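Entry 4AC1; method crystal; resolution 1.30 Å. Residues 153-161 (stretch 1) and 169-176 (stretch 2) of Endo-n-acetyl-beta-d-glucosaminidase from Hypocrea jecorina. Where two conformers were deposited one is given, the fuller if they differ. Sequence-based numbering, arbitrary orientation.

Stretch 1 153-161: TLAPVASAL
Stretch 2 (169-176) GFSYTALQ

The contact is built around one aromatic side chain, that of Tyr172, which enters a hollow lined by the bend of the first stretch. That stretch leaves a strand at Thr153 and Leu154 (phi/psi -130/167 at Leu154), turns through Ala155 (-126/64), runs extended through Pro156 and Val157 (-62/147 and -71/151), and closes in a 3-10 segment from Ala158 to Leu161. Backbone bonds from Ala160 N to Val157 O and from Leu161 N to Ala158 O, both 2.9 Å, hold this last turn. The second stretch starts as a loop, with Gly169 at positive phi (78/-62), and becomes helical at Tyr172. Ser171, chi1 t, caps the helix: its OG accepts from Ala174 N at 3.0 Å, nearly in line with the N-H, while Leu175 N to Ser171 O (3.0 Å) and Gln176 N to Tyr172 O (2.9 Å) continue the helical pattern.

In register, Leu161 lies nearest Tyr172, with 6.3 Å between their CA atoms. Tyr172 points toward the first stretch and adopts chi1 -79° (m) and chi2 89°. Pro156, its ring puckered C-gamma endo, supplies the floor of the hollow: its CB sits 3.6 Å from the centroid of the Tyr172 ring and 14° off the normal, a CH-pi contact over one face. Ala160 adds a small bump, its CB 3.8 Å from Tyr172 CD1. Leu161 starts sideways, but its m,t rotamer brings CD2 to 3.5 Å from Tyr172 CB, packing against the root of the side chain.

Beside the ring, obliquely placed, Leu154 (chi1 m, chi2 93°, between wells) projects toward the second stretch and wedges its CD2 among three side chains: 3.7 Å from Leu175 CD2, 3.9 Å from Phe170 CZ and 4.0 Å from Tyr172 CE2. Phe170 (chi1 p, chi2 80°) leaves its backbone sideways, yet the end of its ring reaches this methyl; Leu175 (t,p), on the helix, points toward the first stretch. The Leu154 side chain thus sits in a notch between two rings and a leucine, with CD2 making the closest approaches.

No direct hydrogen bond crosses the contact, which buries 307 Å² in total; water supplies the polar links. One water accepts from Ala155 N at 3.0 Å and lies 2.8 Å from Tyr172 OH, in hydrogen-bonding contact with both. A second donates to Ala160 O at 2.7 Å and accepts from Tyr172 N at 2.9 Å, tying the 3-10 segment to the first turn of the helix. Tyr172 is therefore linked through water at its backbone and its hydroxyl, with apolar packing between.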

# COMPACT_ATOMS: atom_id res chain seq x y z
N THR A 153 1.18 1.49 7.51
CA THR A 153 0.78 2.49 6.54
C THR A 153 -0.73 2.45 6.32
O THR A 153 -1.40 1.51 6.75
CB THR A 153 1.54 2.31 5.20
OG1 THR A 153 1.20 1.05 4.62
CG2 THR A 153 3.03 2.32 5.42
N LEU A 154 -1.26 3.50 5.70
CA LEU A 154 -2.64 3.51 5.25
C LEU A 154 -2.66 3.94 3.80
O LEU A 154 -1.66 4.45 3.30
CB LEU A 154 -3.52 4.41 6.12
CG LEU A 154 -3.69 3.93 7.56
CD1 LEU A 154 -2.64 4.57 8.49
CD2 LEU A 154 -5.11 4.17 8.04
N ALA A 155 -3.80 3.76 3.14
CA ALA A 155 -3.96 4.12 1.74
C ALA A 155 -5.17 5.06 1.55
O ALA A 155 -6.14 4.70 0.87
CB ALA A 155 -4.09 2.85 0.88
N PRO A 156 -5.13 6.27 2.12
CA PRO A 156 -6.20 7.23 1.86
C PRO A 156 -6.26 7.58 0.38
O PRO A 156 -5.24 7.63 -0.29
CB PRO A 156 -5.74 8.46 2.64
CG PRO A 156 -4.25 8.34 2.70
CD PRO A 156 -3.98 6.89 2.82
N VAL A 157 -7.46 7.84 -0.13
CA VAL A 157 -7.57 8.48 -1.42
C VAL A 157 -7.10 9.93 -1.23
O VAL A 157 -7.22 10.49 -0.15
CB VAL A 157 -8.98 8.37 -2.04
CG1 VAL A 157 -9.40 6.91 -2.13
CG2 VAL A 157 -10.00 9.18 -1.26
N ALA A 158 -6.56 10.53 -2.28
CA ALA A 158 -5.89 11.82 -2.11
C ALA A 158 -6.77 12.89 -1.46
O ALA A 158 -6.32 13.57 -0.53
CB ALA A 158 -5.35 12.32 -3.45
N SER A 159 -8.02 13.02 -1.91
CA SER A 159 -8.95 14.01 -1.38
C SER A 159 -9.24 13.81 0.11
O SER A 159 -9.66 14.74 0.79
CB SER A 159 -10.25 14.04 -2.19
OG SER A 159 -10.77 12.74 -2.33
N ALA A 160 -9.02 12.60 0.63
CA ALA A 160 -9.21 12.36 2.07
C ALA A 160 -8.17 13.06 2.93
O ALA A 160 -8.37 13.23 4.14
CB ALA A 160 -9.23 10.87 2.37
N LEU A 161 -7.07 13.47 2.30
CA LEU A 161 -6.02 14.24 2.98
C LEU A 161 -6.16 15.74 2.74
O LEU A 161 -5.31 16.54 3.15
CB LEU A 161 -4.64 13.75 2.56
CG LEU A 161 -4.33 12.26 2.75
CD1 LEU A 161 -2.87 11.99 2.46
CD2 LEU A 161 -4.72 11.77 4.14
N GLY A 169 -14.46 6.70 6.06
CA GLY A 169 -15.31 7.15 7.17
C GLY A 169 -14.58 8.02 8.18
O GLY A 169 -14.95 9.18 8.39
N PHE A 170 -13.57 7.48 8.84
CA PHE A 170 -12.80 8.26 9.82
C PHE A 170 -12.01 9.41 9.19
O PHE A 170 -11.80 9.46 7.97
CB PHE A 170 -11.86 7.36 10.62
CG PHE A 170 -10.81 6.67 9.79
CD1 PHE A 170 -9.67 7.36 9.39
CD2 PHE A 170 -10.97 5.34 9.40
CE1 PHE A 170 -8.69 6.75 8.63
CE2 PHE A 170 -9.98 4.71 8.64
CZ PHE A 170 -8.85 5.42 8.25
N SER A 171 -11.58 10.34 10.05
CA SER A 171 -10.79 11.49 9.61
C SER A 171 -9.29 11.17 9.60
O SER A 171 -8.73 10.75 10.61
CB SER A 171 -11.08 12.68 10.53
OG SER A 171 -10.08 13.67 10.34
N TYR A 172 -8.64 11.42 8.46
CA TYR A 172 -7.20 11.23 8.37
C TYR A 172 -6.43 12.34 9.08
O TYR A 172 -5.31 12.11 9.52
CB TYR A 172 -6.75 11.10 6.91
CG TYR A 172 -7.02 9.72 6.37
CD1 TYR A 172 -8.24 9.41 5.77
CD2 TYR A 172 -6.06 8.70 6.48
CE1 TYR A 172 -8.51 8.14 5.30
CE2 TYR A 172 -6.32 7.42 6.02
CZ TYR A 172 -7.54 7.15 5.42
OH TYR A 172 -7.80 5.89 4.96
N THR A 173 -7.01 13.53 9.19
CA THR A 173 -6.32 14.58 9.94
C THR A 173 -6.38 14.28 11.44
O THR A 173 -5.38 14.45 12.13
CB THR A 173 -6.83 15.99 9.67
OG1 THR A 173 -8.25 15.99 9.79
CG2 THR A 173 -6.42 16.48 8.27
N ALA A 174 -7.51 13.78 11.94
CA ALA A 174 -7.59 13.35 13.34
C ALA A 174 -6.62 12.19 13.59
O ALA A 174 -5.90 12.19 14.59
CB ALA A 174 -9.00 12.95 13.70
N LEU A 175 -6.62 11.20 12.70
CA LEU A 175 -5.68 10.07 12.81
C LEU A 175 -4.23 10.52 12.85
O LEU A 175 -3.43 10.03 13.68
CB LEU A 175 -5.90 9.09 11.66
CG LEU A 175 -5.04 7.82 11.66
CD1 LEU A 175 -5.34 6.97 12.88
CD2 LEU A 175 -5.28 7.02 10.39
N GLN A 176 -3.86 11.44 11.96
CA GLN A 176 -2.49 11.93 11.94
C GLN A 176 -2.14 12.59 13.28
O GLN A 176 -1.05 12.39 13.82
CB GLN A 176 -2.25 12.89 10.75
CG GLN A 176 -0.94 13.70 10.80
CD GLN A 176 0.31 12.85 10.78
OE1 GLN A 176 0.40 11.86 10.04
NE2 GLN A 176 1.31 13.24 11.56
O HOH W 1 -6.61 3.49 4.14
O HOH W 2 -10.01 12.61 6.24